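Local coordinates for protein imidazolonepropionase (Unidentified, PDB 2Q09) that catalyses the metal-dependent hydrolysis of imidazolone-5-propanoate to N-formimidoyl-L-glutamate, the third step of histidine degradation, at residues E6-V12 / H30-E36; I69-L75 / A313-N319; E116-F120 / R156-L161; K141-L146 / L174-P180. Numbering follows the deposited sequence.

Contact 1 (E6-V12 / H30-E36)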
# COMPACT_ATOMS: atom_id res chain seq x y z
N GLU A 6 -24.12 14.22 12.95
CA GLU A 6 -24.68 14.77 11.72
C GLU A 6 -25.23 13.80 10.68
O GLU A 6 -26.25 14.07 10.06
CB GLU A 6 -23.65 15.68 11.03
CG GLU A 6 -22.22 15.15 11.00
CD GLU A 6 -21.40 15.64 12.17
OE1 GLU A 6 -21.87 15.52 13.32
OE2 GLU A 6 -20.28 16.14 11.95
N ARG A 7 -24.56 12.66 10.49
CA ARG A 7 -25.00 11.71 9.49
C ARG A 7 -25.19 10.32 10.09
O ARG A 7 -24.47 9.93 11.00
CB ARG A 7 -23.96 11.66 8.37
CG ARG A 7 -23.32 13.03 8.08
CD ARG A 7 -22.39 13.01 6.87
NE ARG A 7 -21.92 14.35 6.54
CZ ARG A 7 -21.07 15.06 7.28
NH1 ARG A 7 -20.58 14.55 8.40
NH2 ARG A 7 -20.71 16.28 6.90
N VAL A 8 -26.18 9.60 9.59
CA VAL A 8 -26.46 8.26 10.09
C VAL A 8 -26.86 7.29 8.99
O VAL A 8 -27.68 7.61 8.12
CB VAL A 8 -27.60 8.26 11.15
CG1 VAL A 8 -27.97 6.82 11.52
CG2 VAL A 8 -27.15 9.01 12.39
N TRP A 9 -26.25 6.11 9.02
CA TRP A 9 -26.52 5.05 8.06
C TRP A 9 -27.31 3.99 8.80
O TRP A 9 -26.79 3.33 9.70
CB TRP A 9 -25.21 4.46 7.52
CG TRP A 9 -24.59 5.30 6.47
CD1 TRP A 9 -24.67 5.12 5.12
CD2 TRP A 9 -23.86 6.52 6.66
NE1 TRP A 9 -24.04 6.14 4.46
CE2 TRP A 9 -23.53 7.02 5.38
CE3 TRP A 9 -23.45 7.24 7.79
CZ2 TRP A 9 -22.81 8.20 5.20
CZ3 TRP A 9 -22.73 8.42 7.61
CH2 TRP A 9 -22.43 8.89 6.33
N LEU A 10 -28.58 3.84 8.45
CA LEU A 10 -29.44 2.86 9.10
C LEU A 10 -29.40 1.50 8.43
O LEU A 10 -29.17 1.39 7.22
CB LEU A 10 -30.88 3.36 9.14
CG LEU A 10 -31.20 4.61 9.98
CD1 LEU A 10 -32.63 5.05 9.71
CD2 LEU A 10 -30.99 4.30 11.45
N ASN A 11 -29.66 0.47 9.22
CA ASN A 11 -29.70 -0.90 8.76
C ASN A 11 -28.50 -1.37 7.94
O ASN A 11 -28.65 -1.81 6.81
CB ASN A 11 -30.98 -1.14 7.96
CG ASN A 11 -32.23 -0.91 8.79
OD1 ASN A 11 -32.38 -1.48 9.87
ND2 ASN A 11 -33.14 -0.08 8.29
N VAL A 12 -27.31 -1.25 8.52
CA VAL A 12 -26.11 -1.72 7.84
C VAL A 12 -25.67 -3.01 8.54
O VAL A 12 -25.79 -3.13 9.76
CB VAL A 12 -24.94 -0.71 7.94
CG1 VAL A 12 -25.25 0.53 7.11
CG2 VAL A 12 -24.67 -0.35 9.38
N HIS A 30 -26.87 -2.86 12.21
CA HIS A 30 -26.60 -1.74 13.11
C HIS A 30 -26.92 -0.41 12.46
O HIS A 30 -27.31 -0.34 11.30
CB HIS A 30 -25.12 -1.71 13.51
CG HIS A 30 -24.78 -2.59 14.67
ND1 HIS A 30 -25.01 -3.94 14.68
CD2 HIS A 30 -24.19 -2.30 15.86
CE1 HIS A 30 -24.58 -4.45 15.82
NE2 HIS A 30 -24.07 -3.48 16.55
N ALA A 31 -26.73 0.65 13.24
CA ALA A 31 -26.92 2.02 12.79
C ALA A 31 -25.54 2.64 12.98
O ALA A 31 -24.96 2.52 14.06
CB ALA A 31 -27.95 2.73 13.65
N LEU A 32 -25.01 3.27 11.94
CA LEU A 32 -23.69 3.88 12.04
C LEU A 32 -23.81 5.40 11.91
O LEU A 32 -24.25 5.90 10.88
CB LEU A 32 -22.76 3.32 10.95
CG LEU A 32 -21.27 3.67 11.04
CD1 LEU A 32 -20.50 2.84 10.02
CD2 LEU A 32 -21.06 5.15 10.78
N GLY A 33 -23.41 6.11 12.96
CA GLY A 33 -23.48 7.56 12.94
C GLY A 33 -22.10 8.17 12.96
O GLY A 33 -21.19 7.65 13.61
N VAL A 34 -21.91 9.27 12.24
CA VAL A 34 -20.61 9.89 12.21
C VAL A 34 -20.65 11.31 12.77
O VAL A 34 -21.66 12.01 12.66
CB VAL A 34 -20.03 9.93 10.77
CG1 VAL A 34 -20.05 8.52 10.18
CG2 VAL A 34 -20.82 10.89 9.90
N HIS A 35 -19.55 11.72 13.38
CA HIS A 35 -19.45 13.06 13.92
C HIS A 35 -18.04 13.57 13.71
O HIS A 35 -17.07 12.96 14.16
CB HIS A 35 -19.79 13.09 15.41
CG HIS A 35 -19.92 14.47 15.96
ND1 HIS A 35 -20.85 15.37 15.48
CD2 HIS A 35 -19.21 15.13 16.91
CE1 HIS A 35 -20.70 16.52 16.11
NE2 HIS A 35 -19.72 16.40 16.98
N GLU A 36 -17.93 14.70 13.01
CA GLU A 36 -16.65 15.31 12.73
C GLU A 36 -15.64 14.31 12.16
O GLU A 36 -14.55 14.11 12.71
CB GLU A 36 -16.12 15.98 13.99
CG GLU A 36 -16.78 17.33 14.26
CD GLU A 36 -16.52 17.87 15.65
OE1 GLU A 36 -15.36 17.84 16.10
OE2 GLU A 36 -17.48 18.34 16.29
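Strand 30-35 lies antiparallel to strand 7-10, the axes 4.5 Å apart at closest and 166° between directions. The closest CA pair is Val-8 and Gly-33, a non-hydrogen-bonded pair at 4.2 Å; the missing side chain leaves a shallow hollow that Val-8 fills, its CG2 4.0 Å from Gly-33 CA, where a beta carbon would be tight. The bumps on the other face are larger. The indole of Trp-9 lies along the strand pair, with CZ3 3.7 Å from Val-34 CG1 and CE3 4.4 Å from Leu-32 CD2, and the CB of Arg-7 meets Val-34 CG2 at 3.6 Å. The apolar part of this face, Trp-9, Leu-32 and Val-34, belongs to the small beta domain that flanks the barrel in amidohydrolases: Phe-375 meets Trp-9 edge-to-face and touches the other two. Beneath these side chains Trp-9 and Leu-32 form a regular hydrogen-bonded pair (Trp-9 N to Leu-32 O 2.7 Å, Leu-32 N to Trp-9 O 2.9 Å). A G1 beta bulge then puts Asn-11 and Val-12 together opposite His-30; Asn-11 tolerates the left-handed helical conformation (phi/psi 51/57) this needs, and its side-chain ND2 is hydrogen-bonded to Asp-58 OD1. At the far end the Glu-6 carboxylate spans two donors, OE1 taking a very short 2.4 Å bond from His-35 ND1 and OE2 a 3.0 Å bond from Glu-36 N.

Contact 2 (I69-L75 / A313-N319); sequences IDCHTHL and AVSSDIN. With FE (Fe (III) ion), chain B; DI6 (3-[(4S)-2,5-dioxoimidazolidin-4-yl]propanoic acid), chain C.
The first and last strands of a TIM barrel meet here, residues from 69 on lying on strand 63-73 and 313-314 on strand 312-314, with CA pairs Asp-70 to Ser-315 (5.2 Å), Thr-73 to Asp-317 (4.4 Å) and His-74 to Asn-319 (4.9 Å). Water 1 bridges the seam, donating to Ile-69 O (2.6 Å) and Val-314 O (2.7 Å) and accepting from Cys-71 N (2.8 Å). Asp-70, chi1 t, swings its carboxylate across to receive three donors: Ser-315 OG on OD2 at a very short 2.5 Å, Ser-316 N on OD2 at 3.0 Å, and Ser-316 OG on OD1 at 2.6 Å. Small serines, t at 315 and p at 316, suit this buried clasp. His-74 N donates to Ile-318 O (2.7 Å). His-72 (chi1 t, chi2 129°) and His-74 (chi1 m, chi2 -113°) form the HxH motif of amidohydrolases, placing NE2 2.2 and 2.1 Å from Fe(III). Asp-317, left-handed helical (phi/psi 53/32) with chi1 t and chi2 33°, adds OD1 at 2.3 Å; His-242 completes the protein ligands, and Asp-264 holds His-72 ND1. Asn-319 (chi1 p), whose OD1 accepts a hydrogen bond from Thr-322 N, brings that atom 3.5 Å from inhibitor C7. Water 2, 2.4 Å from the iron and donating to Asp-317 OD2 (2.6 Å), is consistent with a metal-activated hydrolytic water whose proton the aspartate could accept.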
# COMPACT_ATOMS: atom_id res chain seq x y z
N ILE A 69 -7.45 -0.47 2.02
CA ILE A 69 -6.17 0.22 2.05
C ILE A 69 -5.11 -0.53 1.24
O ILE A 69 -4.89 -1.72 1.47
CB ILE A 69 -5.69 0.33 3.52
CG1 ILE A 69 -6.78 1.04 4.35
CG2 ILE A 69 -4.37 1.08 3.62
CD1 ILE A 69 -6.50 1.06 5.84
N ASP A 70 -4.46 0.17 0.31
CA ASP A 70 -3.40 -0.39 -0.54
C ASP A 70 -2.12 0.28 -0.03
O ASP A 70 -1.79 1.40 -0.41
CB ASP A 70 -3.65 -0.00 -2.01
CG ASP A 70 -2.93 -0.91 -2.99
OD1 ASP A 70 -3.12 -0.71 -4.20
OD2 ASP A 70 -2.19 -1.82 -2.55
N CYS A 71 -1.40 -0.43 0.84
CA CYS A 71 -0.21 0.12 1.49
C CYS A 71 1.14 0.04 0.79
O CYS A 71 2.15 0.34 1.42
CB CYS A 71 -0.08 -0.51 2.88
SG CYS A 71 0.25 -2.33 2.89
N HIS A 72 1.16 -0.33 -0.48
CA HIS A 72 2.43 -0.43 -1.19
C HIS A 72 2.25 -0.26 -2.70
O HIS A 72 1.96 -1.22 -3.41
CB HIS A 72 3.07 -1.79 -0.90
CG HIS A 72 4.41 -2.00 -1.55
ND1 HIS A 72 5.52 -2.41 -0.86
CD2 HIS A 72 4.80 -1.88 -2.85
CE1 HIS A 72 6.54 -2.55 -1.69
NE2 HIS A 72 6.12 -2.23 -2.90
N THR A 73 2.40 0.97 -3.18
CA THR A 73 2.30 1.19 -4.62
C THR A 73 3.34 2.16 -5.16
O THR A 73 3.94 2.93 -4.40
CB THR A 73 0.91 1.73 -5.06
OG1 THR A 73 0.89 3.16 -5.01
CG2 THR A 73 -0.19 1.19 -4.14
N HIS A 74 3.56 2.07 -6.47
CA HIS A 74 4.49 2.92 -7.20
C HIS A 74 3.63 3.44 -8.36
O HIS A 74 4.10 3.49 -9.48
CB HIS A 74 5.64 2.12 -7.84
CG HIS A 74 6.47 1.32 -6.89
ND1 HIS A 74 7.80 1.61 -6.65
CD2 HIS A 74 6.22 0.17 -6.21
CE1 HIS A 74 8.32 0.68 -5.87
NE2 HIS A 74 7.39 -0.21 -5.60
N LEU A 75 2.38 3.83 -8.09
CA LEU A 75 1.49 4.25 -9.18
C LEU A 75 1.85 5.54 -9.92
O LEU A 75 1.27 5.82 -10.97
CB LEU A 75 0.04 4.32 -8.69
CG LEU A 75 -0.42 5.38 -7.69
CD1 LEU A 75 -0.65 6.72 -8.41
CD2 LEU A 75 -1.72 4.90 -7.04
N ALA A 313 -0.09 -8.05 5.54
CA ALA A 313 -0.88 -7.14 4.74
C ALA A 313 -0.77 -7.63 3.30
O ALA A 313 0.15 -8.38 2.96
CB ALA A 313 -0.34 -5.71 4.86
N VAL A 314 -1.72 -7.23 2.46
CA VAL A 314 -1.70 -7.60 1.05
C VAL A 314 -1.81 -6.29 0.26
O VAL A 314 -2.65 -5.45 0.59
CB VAL A 314 -2.89 -8.51 0.68
CG1 VAL A 314 -2.94 -8.69 -0.84
CG2 VAL A 314 -2.74 -9.87 1.35
N SER A 315 -0.98 -6.13 -0.76
CA SER A 315 -1.00 -4.91 -1.56
C SER A 315 -0.76 -5.20 -3.04
O SER A 315 -0.23 -6.25 -3.39
CB SER A 315 0.07 -3.93 -1.04
OG SER A 315 -0.00 -2.70 -1.74
N SER A 316 -1.15 -4.26 -3.90
CA SER A 316 -1.02 -4.40 -5.35
C SER A 316 0.38 -4.18 -5.92
O SER A 316 0.71 -4.70 -7.00
CB SER A 316 -1.97 -3.42 -6.04
OG SER A 316 -1.57 -2.08 -5.79
N ASP A 317 1.21 -3.42 -5.20
CA ASP A 317 2.56 -3.11 -5.66
C ASP A 317 2.53 -2.52 -7.06
O ASP A 317 3.46 -2.71 -7.85
CB ASP A 317 3.46 -4.36 -5.64
CG ASP A 317 4.93 -4.04 -5.92
OD1 ASP A 317 5.37 -2.94 -5.53
OD2 ASP A 317 5.64 -4.89 -6.51
N ILE A 318 1.45 -1.80 -7.38
CA ILE A 318 1.32 -1.19 -8.71
C ILE A 318 2.61 -0.52 -9.16
O ILE A 318 3.08 0.41 -8.51
CB ILE A 318 0.22 -0.11 -8.75
CG1 ILE A 318 -1.15 -0.72 -8.45
CG2 ILE A 318 0.20 0.58 -10.14
CD1 ILE A 318 -2.26 0.32 -8.32
N ASN A 319 3.18 -0.99 -10.26
CA ASN A 319 4.41 -0.40 -10.77
C ASN A 319 4.59 -0.87 -12.21
O ASN A 319 4.23 -2.00 -12.57
CB ASN A 319 5.61 -0.78 -9.88
CG ASN A 319 6.14 -2.16 -10.17
OD1 ASN A 319 6.78 -2.40 -11.20
ND2 ASN A 319 5.88 -3.09 -9.25
FE FE B . 7.34 -2.09 -4.71
N1 DI6 C . 10.99 -4.54 -6.62
C2 DI6 C . 10.08 -4.63 -7.62
O2 DI6 C . 9.53 -5.63 -8.03
C3 DI6 C . 9.86 -3.18 -8.12
N4 DI6 C . 10.78 -2.41 -7.25
C5 DI6 C . 11.39 -3.28 -6.42
O5 DI6 C . 12.20 -2.95 -5.57
C6 DI6 C . 10.21 -3.05 -9.59
C7 DI6 C . 10.01 -1.63 -10.13
C8 DI6 C . 10.34 -1.45 -11.62
O9 DI6 C . 9.91 -0.43 -12.18
O10 DI6 C . 11.02 -2.31 -12.23
O HOH W 1 -2.63 -2.92 1.45
O HOH W 2 8.05 -4.05 -5.97

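Contact 3 (E116-F120 / R156-L161); sequences EDQLF and RVARRL
Phe-120, chi1 t and chi2 76°, lies flat against the guanidinium of Arg-160: centres 4.3 Å apart, planes at 18°, with Arg-160 CZ 28° off the ring normal, an off-centre cation-pi stack. A long arginine (chi1 -98°, chi2 t, chi3 p) suits the spot because it can cover the ring and still reach acids beyond it. Its NH1 lies 2.8 Å from Asp-117 OD1, a hydrogen-bonded salt bridge, and 3.6 Å from Glu-116 OE2. Glu-116, extended with chi1 and chi2 both t, also takes a hydrogen bond from Arg-156 NE on OE1 at 2.9 Å, so two acids and two arginines make one salt-bridge network. Both segments are helical, crossing at -48° with their axes 9.5 Å apart at closest; the nearest CA pair is Phe-120 to Val-157, 5.6 Å. Branched Val-157 fills the gap between the helices beside the charges: its CG2 is 3.5 Å from Glu-116 CG and 3.9 Å from Leu-119 CB. Leu-161, chi1 m, brings CD2 to 3.6 Å from Phe-120 CE1. Charged side chains thus flank an apolar seam between helices 116-133 and 148-164, consecutive outer helices of a TIM barrel.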
# COMPACT_ATOMS: atom_id res chain seq x y z
N GLU A 116 5.82 17.68 -13.63
CA GLU A 116 5.01 17.38 -12.46
C GLU A 116 3.54 17.32 -12.86
O GLU A 116 2.80 16.43 -12.43
CB GLU A 116 5.21 18.46 -11.39
CG GLU A 116 4.57 18.09 -10.06
CD GLU A 116 4.77 19.15 -9.00
OE1 GLU A 116 5.93 19.52 -8.73
OE2 GLU A 116 3.75 19.62 -8.43
N ASP A 117 3.11 18.26 -13.70
CA ASP A 117 1.71 18.29 -14.15
C ASP A 117 1.37 17.06 -14.99
O ASP A 117 0.25 16.56 -14.92
CB ASP A 117 1.42 19.54 -15.00
CG ASP A 117 1.42 20.82 -14.18
OD1 ASP A 117 1.26 20.75 -12.95
OD2 ASP A 117 1.58 21.90 -14.78
N GLN A 118 2.33 16.58 -15.78
CA GLN A 118 2.11 15.40 -16.61
C GLN A 118 1.97 14.13 -15.77
O GLN A 118 1.14 13.27 -16.06
CB GLN A 118 3.25 15.21 -17.62
CG GLN A 118 3.26 16.21 -18.77
CD GLN A 118 4.44 16.03 -19.71
OE1 GLN A 118 5.59 16.03 -19.28
NE2 GLN A 118 4.16 15.90 -21.00
N LEU A 119 2.80 13.99 -14.74
CA LEU A 119 2.74 12.81 -13.87
C LEU A 119 1.40 12.76 -13.14
O LEU A 119 0.83 11.69 -12.95
CB LEU A 119 3.88 12.84 -12.85
CG LEU A 119 5.28 12.60 -13.41
CD1 LEU A 119 6.31 12.79 -12.30
CD2 LEU A 119 5.38 11.21 -14.02
N PHE A 120 0.90 13.93 -12.76
CA PHE A 120 -0.38 14.05 -12.07
C PHE A 120 -1.51 13.56 -12.98
O PHE A 120 -2.35 12.76 -12.57
CB PHE A 120 -0.63 15.51 -11.68
CG PHE A 120 -1.98 15.77 -11.08
CD1 PHE A 120 -2.26 15.40 -9.77
CD2 PHE A 120 -2.99 16.35 -11.84
CE1 PHE A 120 -3.52 15.63 -9.22
CE2 PHE A 120 -4.25 16.58 -11.30
CZ PHE A 120 -4.52 16.21 -9.99
N ARG A 156 5.34 15.46 -4.46
CA ARG A 156 4.40 16.56 -4.61
C ARG A 156 3.19 16.11 -5.41
O ARG A 156 2.07 16.50 -5.12
CB ARG A 156 5.07 17.76 -5.28
CG ARG A 156 5.98 18.55 -4.34
CD ARG A 156 6.30 19.94 -4.90
NE ARG A 156 7.15 19.88 -6.08
CZ ARG A 156 8.47 19.77 -6.05
NH1 ARG A 156 9.11 19.70 -4.89
NH2 ARG A 156 9.15 19.71 -7.18
N VAL A 157 3.41 15.30 -6.44
CA VAL A 157 2.29 14.81 -7.25
C VAL A 157 1.39 13.95 -6.35
O VAL A 157 0.17 14.00 -6.46
CB VAL A 157 2.78 13.95 -8.44
CG1 VAL A 157 1.58 13.24 -9.09
CG2 VAL A 157 3.47 14.83 -9.47
N ALA A 158 2.01 13.16 -5.48
CA ALA A 158 1.25 12.31 -4.57
C ALA A 158 0.34 13.17 -3.68
O ALA A 158 -0.85 12.89 -3.54
CB ALA A 158 2.19 11.46 -3.72
N ARG A 159 0.90 14.22 -3.09
CA ARG A 159 0.11 15.12 -2.25
C ARG A 159 -1.01 15.73 -3.08
O ARG A 159 -2.13 15.89 -2.59
CB ARG A 159 0.97 16.27 -1.69
CG ARG A 159 2.02 15.87 -0.66
CD ARG A 159 1.41 15.27 0.61
NE ARG A 159 2.45 15.08 1.63
CZ ARG A 159 2.42 14.16 2.59
NH1 ARG A 159 1.39 13.33 2.70
NH2 ARG A 159 3.43 14.08 3.45
N ARG A 160 -0.71 16.10 -4.33
CA ARG A 160 -1.72 16.68 -5.22
C ARG A 160 -2.89 15.74 -5.45
O ARG A 160 -4.05 16.15 -5.49
CB ARG A 160 -1.12 17.04 -6.58
CG ARG A 160 -0.73 18.49 -6.73
CD ARG A 160 0.02 18.74 -8.04
NE ARG A 160 -0.85 18.98 -9.18
CZ ARG A 160 -0.38 19.23 -10.41
NH1 ARG A 160 0.93 19.26 -10.63
NH2 ARG A 160 -1.22 19.45 -11.41
N LEU A 161 -2.59 14.45 -5.61
CA LEU A 161 -3.63 13.46 -5.83
C LEU A 161 -4.54 13.37 -4.61
O LEU A 161 -5.76 13.28 -4.75
CB LEU A 161 -2.99 12.09 -6.12
CG LEU A 161 -2.22 12.04 -7.45
CD1 LEU A 161 -1.35 10.80 -7.50
CD2 LEU A 161 -3.21 12.07 -8.61

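Contact 4 (K141-L146 / L174-P180). With DI6 (3-[(4S)-2,5-dioxoimidazolidin-4-yl]propanoic acid), chain C.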
# COMPACT_ATOMS: atom_id res chain seq x y z
N LYS A 141 4.85 5.64 -3.47
CA LYS A 141 6.29 5.84 -3.30
C LYS A 141 6.90 6.69 -4.41
O LYS A 141 6.30 6.86 -5.48
CB LYS A 141 7.00 4.49 -3.30
CG LYS A 141 6.39 3.46 -2.35
CD LYS A 141 6.94 2.07 -2.63
CE LYS A 141 6.22 1.01 -1.80
NZ LYS A 141 6.34 1.31 -0.33
N SER A 142 8.08 7.24 -4.13
CA SER A 142 8.81 8.00 -5.14
C SER A 142 9.69 6.88 -5.71
O SER A 142 9.21 5.77 -5.89
CB SER A 142 9.64 9.11 -4.48
OG SER A 142 10.55 8.61 -3.52
N GLY A 143 10.96 7.15 -6.01
CA GLY A 143 11.80 6.07 -6.50
C GLY A 143 12.05 5.97 -8.00
O GLY A 143 12.83 5.12 -8.43
N TYR A 144 11.39 6.79 -8.80
CA TYR A 144 11.62 6.77 -10.24
C TYR A 144 12.24 8.09 -10.69
O TYR A 144 12.29 8.39 -11.90
CB TYR A 144 10.31 6.51 -11.00
CG TYR A 144 9.80 5.09 -10.87
CD1 TYR A 144 10.65 4.01 -11.09
CD2 TYR A 144 8.47 4.82 -10.54
CE1 TYR A 144 10.19 2.69 -10.99
CE2 TYR A 144 8.00 3.51 -10.43
CZ TYR A 144 8.87 2.45 -10.66
OH TYR A 144 8.41 1.16 -10.57
N GLY A 145 12.71 8.88 -9.72
CA GLY A 145 13.32 10.16 -10.03
C GLY A 145 14.83 10.05 -9.93
O GLY A 145 15.56 10.44 -10.84
N LEU A 146 15.30 9.50 -8.81
CA LEU A 146 16.72 9.31 -8.57
C LEU A 146 17.59 10.57 -8.71
O LEU A 146 18.73 10.53 -9.19
CB LEU A 146 17.26 8.18 -9.46
CG LEU A 146 16.53 6.83 -9.23
CD1 LEU A 146 17.31 5.71 -9.90
CD2 LEU A 146 16.38 6.54 -7.74
N LEU A 174 11.34 6.81 -1.72
CA LEU A 174 12.07 5.61 -2.13
C LEU A 174 13.21 5.98 -3.08
O LEU A 174 13.32 5.44 -4.18
CB LEU A 174 11.12 4.63 -2.82
CG LEU A 174 11.69 3.28 -3.28
CD1 LEU A 174 12.12 2.46 -2.08
CD2 LEU A 174 10.63 2.53 -4.08
N ALA A 175 14.05 6.91 -2.65
CA ALA A 175 15.19 7.34 -3.47
C ALA A 175 16.19 6.20 -3.59
O ALA A 175 16.94 6.12 -4.57
CB ALA A 175 15.85 8.57 -2.84
N ALA A 176 16.20 5.32 -2.59
CA ALA A 176 17.11 4.17 -2.60
C ALA A 176 16.46 2.97 -3.30
O ALA A 176 16.50 1.85 -2.81
CB ALA A 176 17.50 3.80 -1.17
N HIS A 177 15.87 3.23 -4.46
CA HIS A 177 15.21 2.19 -5.25
C HIS A 177 16.24 1.52 -6.16
O HIS A 177 16.12 0.35 -6.53
CB HIS A 177 14.10 2.82 -6.11
CG HIS A 177 13.11 1.84 -6.64
ND1 HIS A 177 12.07 2.22 -7.46
CD2 HIS A 177 12.96 0.51 -6.44
CE1 HIS A 177 11.32 1.16 -7.74
NE2 HIS A 177 11.85 0.11 -7.13
N ALA A 178 17.26 2.29 -6.50
CA ALA A 178 18.35 1.85 -7.36
C ALA A 178 19.35 3.00 -7.41
O ALA A 178 19.07 4.10 -6.96
CB ALA A 178 17.83 1.55 -8.75
N VAL A 179 20.54 2.73 -7.95
CA VAL A 179 21.58 3.75 -8.07
C VAL A 179 21.44 4.43 -9.43
O VAL A 179 21.46 3.77 -10.48
CB VAL A 179 23.00 3.11 -7.97
CG1 VAL A 179 24.07 4.14 -8.26
CG2 VAL A 179 23.20 2.53 -6.57
N PRO A 180 21.26 5.76 -9.45
CA PRO A 180 21.12 6.42 -10.75
C PRO A 180 22.38 6.30 -11.59
O PRO A 180 23.46 6.01 -11.07
CB PRO A 180 20.80 7.87 -10.37
CG PRO A 180 21.43 8.03 -9.03
CD PRO A 180 21.12 6.72 -8.34
N1 DI6 C . 10.99 -4.54 -6.62
C2 DI6 C . 10.08 -4.63 -7.62
O2 DI6 C . 9.53 -5.63 -8.03
C3 DI6 C . 9.86 -3.18 -8.12
N4 DI6 C . 10.78 -2.41 -7.25
C5 DI6 C . 11.39 -3.28 -6.42
O5 DI6 C . 12.20 -2.95 -5.57
C6 DI6 C . 10.21 -3.05 -9.59
C7 DI6 C . 10.01 -1.63 -10.13
C8 DI6 C . 10.34 -1.45 -11.62
O9 DI6 C . 9.91 -0.43 -12.18
O10 DI6 C . 11.02 -2.31 -12.23
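Part of the inhibitor pocket at the C-terminal mouth of the TIM barrel is built here, where the loop after strand 135-141 meets the end of neighbouring strand 168-176. Gly-143 O accepts a hydrogen bond from His-177 ND1 (3.2 Å), which leaves His-177 NE2 to accept one from N4 of the inhibitor at 2.7 Å. Tyr-144 sets its ring obliquely beside that imidazole, CE1 to CE1 3.8 Å. Glycine suits position 143: at phi/psi 100/-6 a side chain would jam against the preceding carbonyl. Ser-142 OG takes a 2.7 Å bond from Leu-174 N and is also bonded to Glu-151. Leu-146, with its backbone in the left-handed helical region (phi/psi 54/36), plugs the apolar side, its CB 3.7 Å from Pro-180 CB and its CD1 4.3 Å from Ala-178 CB. At the tip of Tyr-144, the hydroxyl OH donates to inhibitor carboxylate atom O9 at 2.7 Å.

Contacts 2 and 4 both contribute to the active site: their centres are 16 Å apart, they touch at several points, and both reach the inhibitor. Thr-73 O lies 3.0 Å from Lys-141 N, joining the first barrel strand to the second, while Asn-319 CB lies 3.5 Å from Tyr-144 OH, where pocket residues of the two contacts meet. Contact 3 lies in the helical layer outside the ring of strands, 18 Å from contact 2 between centres, yet reaches it where Leu-161 CD1 meets Leu-75 CD1 at 4.2 Å; the side chain of Leu-119 stays about 13 Å from the inhibitor. Contact 1 stands apart in the beta domain, its centre 30 Å from that of contact 2.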